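Local coordinates for kynurenine formamidase (Bacillus anthracis, PDB 4CO9), which catalyses the zinc-dependent hydrolysis of N-formyl-L-kynurenine to L-kynurenine and formate in tryptophan degradation, at the interface of chains A and B. Numbering follows the deposited sequence. Chains: chain A/B, Kynurenine formamidase.

Contact 1: the interface of chains A and B. Residues chain A 62-63, 160; chain B 41-44.
Across this two-fold homodimer interface the loop 41-43 of chain B and the start of the strand 44-49 lie against the active-site histidine A:His62, so that one subunit borders a catalytic residue of the other and probably contributes to its active-site surroundings. Hydrogen bonds join A:His62 to the backbone of B:Asn43, one at the histidine carbonyl and one from its ring. The amide N of B:Asn43 donates to the carbonyl O of A:His62 at 2.6 Å, coming in tilted 24° from the carbonyl plane. In return, the imidazole ND1 of A:His62 donates to the carbonyl O of B:Asn43 at 2.7 Å. That oxygen sits at the ring edge, close to the imidazole plane, whereas the N-H reaches it from above its own carbonyl plane, 39° out. The first torsion of A:His62 places CG anti to the backbone N (chi1 177°) and beside the carbonyl carbon; from here ring and carbonyl both reach B:Asn43, and the paired bonds should limit rotation of the imidazole. B:Val42 runs alongside A:His62, both side chains pointing the same way. Its methyl CG1 rests on one ring face, 3.7 Å from the centroid and shifted toward the rim on the NE2 side, a CH-pi contact. Its CB approaches CE1 of the ring at 3.3 Å. The side chain of A:Leu160 crosses B:Val42 at about a right angle, but CD1 and CG1 are modelled too close, so its packing there is doubtful. Beyond the histidine, a water bridges the subunits, lying 2.7 Å from O of B:Ser41 and 3.2 Å from O of A:Phe63. Edge bonding and face packing together should hold the imidazole in place, inferred to be the proton donor and acceptor of the reaction. Dimerisation thereby appears to help shape the active site: the partner loop orients a catalytic side chain while tying the subunits together.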
ATOM      1  N   HIS A  62      -7.194  -3.173  16.527  1.00 10.01           N
ATOM      2  CA  HIS A  62      -7.953  -4.350  16.107  1.00 10.49           C
ATOM      3  C   HIS A  62      -8.370  -5.218  17.300  1.00 11.06           C
ATOM      4  O   HIS A  62      -9.488  -5.726  17.325  1.00 11.18           O
ATOM      5  CB  HIS A  62      -7.134  -5.187  15.134  1.00 10.38           C
ATOM      6  CG  HIS A  62      -7.790  -6.456  14.705  1.00 10.38           C
ATOM      7  ND1 HIS A  62      -9.057  -6.500  14.178  1.00 10.50           N
ATOM      8  CD2 HIS A  62      -7.334  -7.724  14.678  1.00 10.85           C
ATOM      9  CE1 HIS A  62      -9.367  -7.743  13.870  1.00 10.48           C
ATOM     10  NE2 HIS A  62      -8.331  -8.509  14.160  1.00 10.85           N
ATOM     11  N   PHE A  63      -7.505  -5.339  18.292  1.00 11.74           N
ATOM     12  CA  PHE A  63      -7.791  -6.199  19.458  1.00 12.96           C
ATOM     13  C   PHE A  63      -7.748  -5.496  20.825  1.00 13.55           C
ATOM     14  O   PHE A  63      -7.953  -6.134  21.857  1.00 13.71           O
ATOM     15  CB  PHE A  63      -6.836  -7.387  19.443  1.00 13.35           C
ATOM     16  CG  PHE A  63      -5.405  -7.006  19.248  1.00 13.67           C
ATOM     17  CD1 PHE A  63      -4.616  -6.661  20.336  1.00 14.32           C
ATOM     18  CD2 PHE A  63      -4.850  -6.967  17.972  1.00 14.33           C
ATOM     19  CE1 PHE A  63      -3.292  -6.309  20.157  1.00 14.68           C
ATOM     20  CE2 PHE A  63      -3.520  -6.610  17.786  1.00 14.46           C
ATOM     21  CZ  PHE A  63      -2.750  -6.280  18.880  1.00 14.65           C
ATOM     22  N   LEU A 160      -7.105 -14.145  21.804  1.00 21.20           N
ATOM     23  CA  LEU A 160      -6.079 -13.595  20.906  1.00 20.01           C
ATOM     24  C   LEU A 160      -4.777 -13.321  21.647  1.00 19.37           C
ATOM     25  O   LEU A 160      -4.241 -12.209  21.606  1.00 17.89           O
ATOM     26  CB  LEU A 160      -6.568 -12.314  20.206  1.00 19.94           C
ATOM     27  CG  LEU A 160      -7.808 -12.418  19.319  1.00 20.36           C
ATOM     28  CD1 LEU A 160      -7.957 -11.146  18.503  1.00 20.25           C
ATOM     29  CD2 LEU A 160      -7.740 -13.618  18.391  1.00 20.58           C
TER
ATOM     30  N   SER B  41     -14.001  -9.989  20.678  1.00 12.74           N
ATOM     31  CA  SER B  41     -12.538 -10.071  20.612  1.00 12.79           C
ATOM     32  C   SER B  41     -11.862  -8.944  19.841  1.00 12.47           C
ATOM     33  O   SER B  41     -10.817  -8.464  20.274  1.00 11.93           O
ATOM     34  CB  SER B  41     -12.075 -11.424  20.062  1.00 13.56           C
ATOM     35  OG  SER B  41     -12.426 -11.595  18.705  1.00 13.58           O
ATOM     36  N   VAL B  42     -12.447  -8.525  18.715  1.00 11.94           N
ATOM     37  CA  VAL B  42     -11.767  -7.601  17.813  1.00 11.66           C
ATOM     38  C   VAL B  42     -12.650  -6.484  17.287  1.00 10.67           C
ATOM     39  O   VAL B  42     -13.872  -6.640  17.151  1.00 10.48           O
ATOM     40  CB  VAL B  42     -11.161  -8.352  16.613  1.00 12.20           C
ATOM     41  CG1 VAL B  42      -9.993  -9.213  17.068  1.00 12.63           C
ATOM     42  CG2 VAL B  42     -12.203  -9.204  15.911  1.00 12.62           C
ATOM     43  N   ASN B  43     -12.012  -5.356  17.016  1.00  9.67           N
ATOM     44  CA  ASN B  43     -12.584  -4.308  16.197  1.00  9.30           C
ATOM     45  C   ASN B  43     -12.239  -4.598  14.754  1.00  9.16           C
ATOM     46  O   ASN B  43     -11.053  -4.684  14.388  1.00  9.21           O
ATOM     47  CB  ASN B  43     -12.011  -2.951  16.588  1.00  9.27           C
ATOM     48  CG  ASN B  43     -12.421  -2.542  17.983  1.00  9.17           C
ATOM     49  OD1 ASN B  43     -13.618  -2.409  18.265  1.00  9.13           O
ATOM     50  ND2 ASN B  43     -11.451  -2.352  18.862  1.00  9.06           N
ATOM     51  N   VAL B  44     -13.267  -4.748  13.930  1.00  8.96           N
ATOM     52  CA  VAL B  44     -13.087  -5.076  12.527  1.00  8.88           C
ATOM     53  C   VAL B  44     -13.585  -3.926  11.654  1.00  8.71           C
ATOM     54  O   VAL B  44     -14.765  -3.544  11.736  1.00  8.95           O
ATOM     55  CB  VAL B  44     -13.859  -6.337  12.148  1.00  8.99           C
ATOM     56  CG1 VAL B  44     -13.706  -6.616  10.657  1.00  9.10           C
ATOM     57  CG2 VAL B  44     -13.396  -7.513  12.983  1.00  9.33           C
TER
HETATM   58  O   HOH W   1      -9.068  -9.171  22.143  1.00 16.87           O

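Contact 2: the interface of chains A and B. Residues chain A 36, 41; chain B 62-64, 164.
The carbonyl of B:Phe63, in the loop just after the 3-10 helix 60-62 (phi -120°, psi 0°), faces chain A and receives the side chain of A:Lys36 from the first turn of the helix 36-39. The side-chain amine nitrogen NZ of A:Lys36 donates a hydrogen bond to O of B:Phe63 at 2.7 Å, tilted from the carbonyl plane. The lysine reaches this far because its chain is fully stretched: CG stands anti to the backbone N (chi1 176°) and the later torsions are extended as well. Its last methylenes pass over the acceptor before the amine arrives, CE lying 3.5 Å from O of B:Phe63. On the chain B side, B:His164 presents the edge of its imidazole to the lysine, with NZ in the ring plane and 3.9 Å from NE2, a proximity rather than a bond. NE2 also makes a weak hydrogen bond to O of B:Phe63, so that this oxygen may have a second, minor donor from its own chain. The phenyl ring of B:Phe63 supports the imidazole from one face, CD1 lying 3.7 Å above the plane over its centre, and so backs the histidine where it borders the lysine. The carboxylate of B:Asp64 is further off, OD1 5.6 Å from NZ of A:Lys36, and may contribute a mild electrostatic attraction without a salt bridge. In the fold, the site lies at the outer end of the arm that chain A extends over chain B, where helix 36-39 meets the loop after 60-62 and the helix 161-168.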
ATOM      1  N   LYS A  36     -16.430   4.600 -18.754  1.00 12.23           N
ATOM      2  CA  LYS A  36     -15.967   5.647 -19.659  1.00 12.70           C
ATOM      3  C   LYS A  36     -17.025   5.997 -20.721  1.00 13.35           C
ATOM      4  O   LYS A  36     -17.165   7.162 -21.103  1.00 13.03           O
ATOM      5  CB  LYS A  36     -14.650   5.233 -20.326  1.00 12.36           C
ATOM      6  CG  LYS A  36     -14.141   6.229 -21.350  1.00 12.83           C
ATOM      7  CD  LYS A  36     -12.722   5.928 -21.802  1.00 12.69           C
ATOM      8  CE  LYS A  36     -12.283   6.984 -22.795  1.00 12.90           C
ATOM      9  NZ  LYS A  36     -10.874   6.807 -23.214  1.00 13.32           N
ATOM     10  N   SER A  41     -15.409  10.063 -20.228  1.00 13.20           N
ATOM     11  CA  SER A  41     -13.969  10.237 -20.063  1.00 13.24           C
ATOM     12  C   SER A  41     -13.257   9.158 -19.272  1.00 12.15           C
ATOM     13  O   SER A  41     -12.164   8.753 -19.652  1.00 11.69           O
ATOM     14  CB  SER A  41     -13.607  11.619 -19.494  1.00 14.53           C
ATOM     15  OG  SER A  41     -14.030  11.769 -18.180  1.00 16.72           O
TER
ATOM     16  N   HIS B  62      -8.184   3.417 -15.987  1.00  7.87           N
ATOM     17  CA  HIS B  62      -8.916   4.605 -15.549  1.00  8.61           C
ATOM     18  C   HIS B  62      -9.399   5.468 -16.721  1.00  8.64           C
ATOM     19  O   HIS B  62     -10.514   5.980 -16.697  1.00  8.48           O
ATOM     20  CB  HIS B  62      -8.039   5.444 -14.608  1.00  9.13           C
ATOM     21  CG  HIS B  62      -8.674   6.720 -14.163  1.00  9.86           C
ATOM     22  ND1 HIS B  62      -9.941   6.779 -13.633  1.00 10.26           N
ATOM     23  CD2 HIS B  62      -8.201   7.991 -14.155  1.00 10.35           C
ATOM     24  CE1 HIS B  62     -10.235   8.031 -13.326  1.00 10.16           C
ATOM     25  NE2 HIS B  62      -9.201   8.784 -13.643  1.00 10.46           N
ATOM     26  N   PHE B  63      -8.548   5.651 -17.722  1.00  8.49           N
ATOM     27  CA  PHE B  63      -8.853   6.555 -18.827  1.00  8.81           C
ATOM     28  C   PHE B  63      -8.874   5.878 -20.197  1.00  9.19           C
ATOM     29  O   PHE B  63      -9.149   6.535 -21.204  1.00  9.11           O
ATOM     30  CB  PHE B  63      -7.878   7.737 -18.835  1.00  8.66           C
ATOM     31  CG  PHE B  63      -6.439   7.330 -18.738  1.00  8.63           C
ATOM     32  CD1 PHE B  63      -5.723   7.018 -19.880  1.00  8.71           C
ATOM     33  CD2 PHE B  63      -5.806   7.263 -17.509  1.00  8.58           C
ATOM     34  CE1 PHE B  63      -4.394   6.647 -19.806  1.00  8.71           C
ATOM     35  CE2 PHE B  63      -4.466   6.903 -17.428  1.00  8.78           C
ATOM     36  CZ  PHE B  63      -3.762   6.591 -18.587  1.00  8.66           C
ATOM     37  N   ASP B  64      -8.627   4.573 -20.227  1.00  9.66           N
ATOM     38  CA  ASP B  64      -8.614   3.814 -21.461  1.00 10.01           C
ATOM     39  C   ASP B  64      -9.225   2.457 -21.191  1.00 10.12           C
ATOM     40  O   ASP B  64      -8.679   1.664 -20.416  1.00  9.84           O
ATOM     41  CB  ASP B  64      -7.179   3.670 -21.960  1.00 10.58           C
ATOM     42  CG  ASP B  64      -7.083   2.998 -23.330  1.00 10.98           C
ATOM     43  OD1 ASP B  64      -7.910   2.138 -23.681  1.00 10.71           O
ATOM     44  OD2 ASP B  64      -6.138   3.342 -24.067  1.00 12.35           O
ATOM     45  N   HIS B 164      -3.188  10.393 -21.099  1.00 10.29           N
ATOM     46  CA  HIS B 164      -3.034   9.602 -22.304  1.00 10.68           C
ATOM     47  C   HIS B 164      -1.616   9.658 -22.859  1.00 11.35           C
ATOM     48  O   HIS B 164      -1.040   8.628 -23.160  1.00 11.32           O
ATOM     49  CB  HIS B 164      -4.022  10.049 -23.373  1.00 10.67           C
ATOM     50  CG  HIS B 164      -5.393   9.487 -23.183  1.00 10.66           C
ATOM     51  ND1 HIS B 164      -6.394  10.166 -22.520  1.00 11.03           N
ATOM     52  CD2 HIS B 164      -5.917   8.291 -23.530  1.00 10.34           C
ATOM     53  CE1 HIS B 164      -7.480   9.415 -22.481  1.00 10.62           C
ATOM     54  NE2 HIS B 164      -7.214   8.272 -23.087  1.00 10.48           N
TER

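Contact 1 and contact 2, about 40 Å apart between the centres of their C-alpha atoms, lie at opposite ends of the two-fold dimer. They share Ser41 from the arm segment, and His62 with Phe63 from the receiving subunit, with the chains exchanged, though His62 carries contact 1 and buries nothing in contact 2. Each therefore samples a different portion of one repeated docking surface, contact 1 the part beside the catalytic histidine, contact 2 its outer rim. Because each subunit gives an arm and receives one, the exchange is reciprocal, and both active sites of the homodimer are bordered by the partner chain.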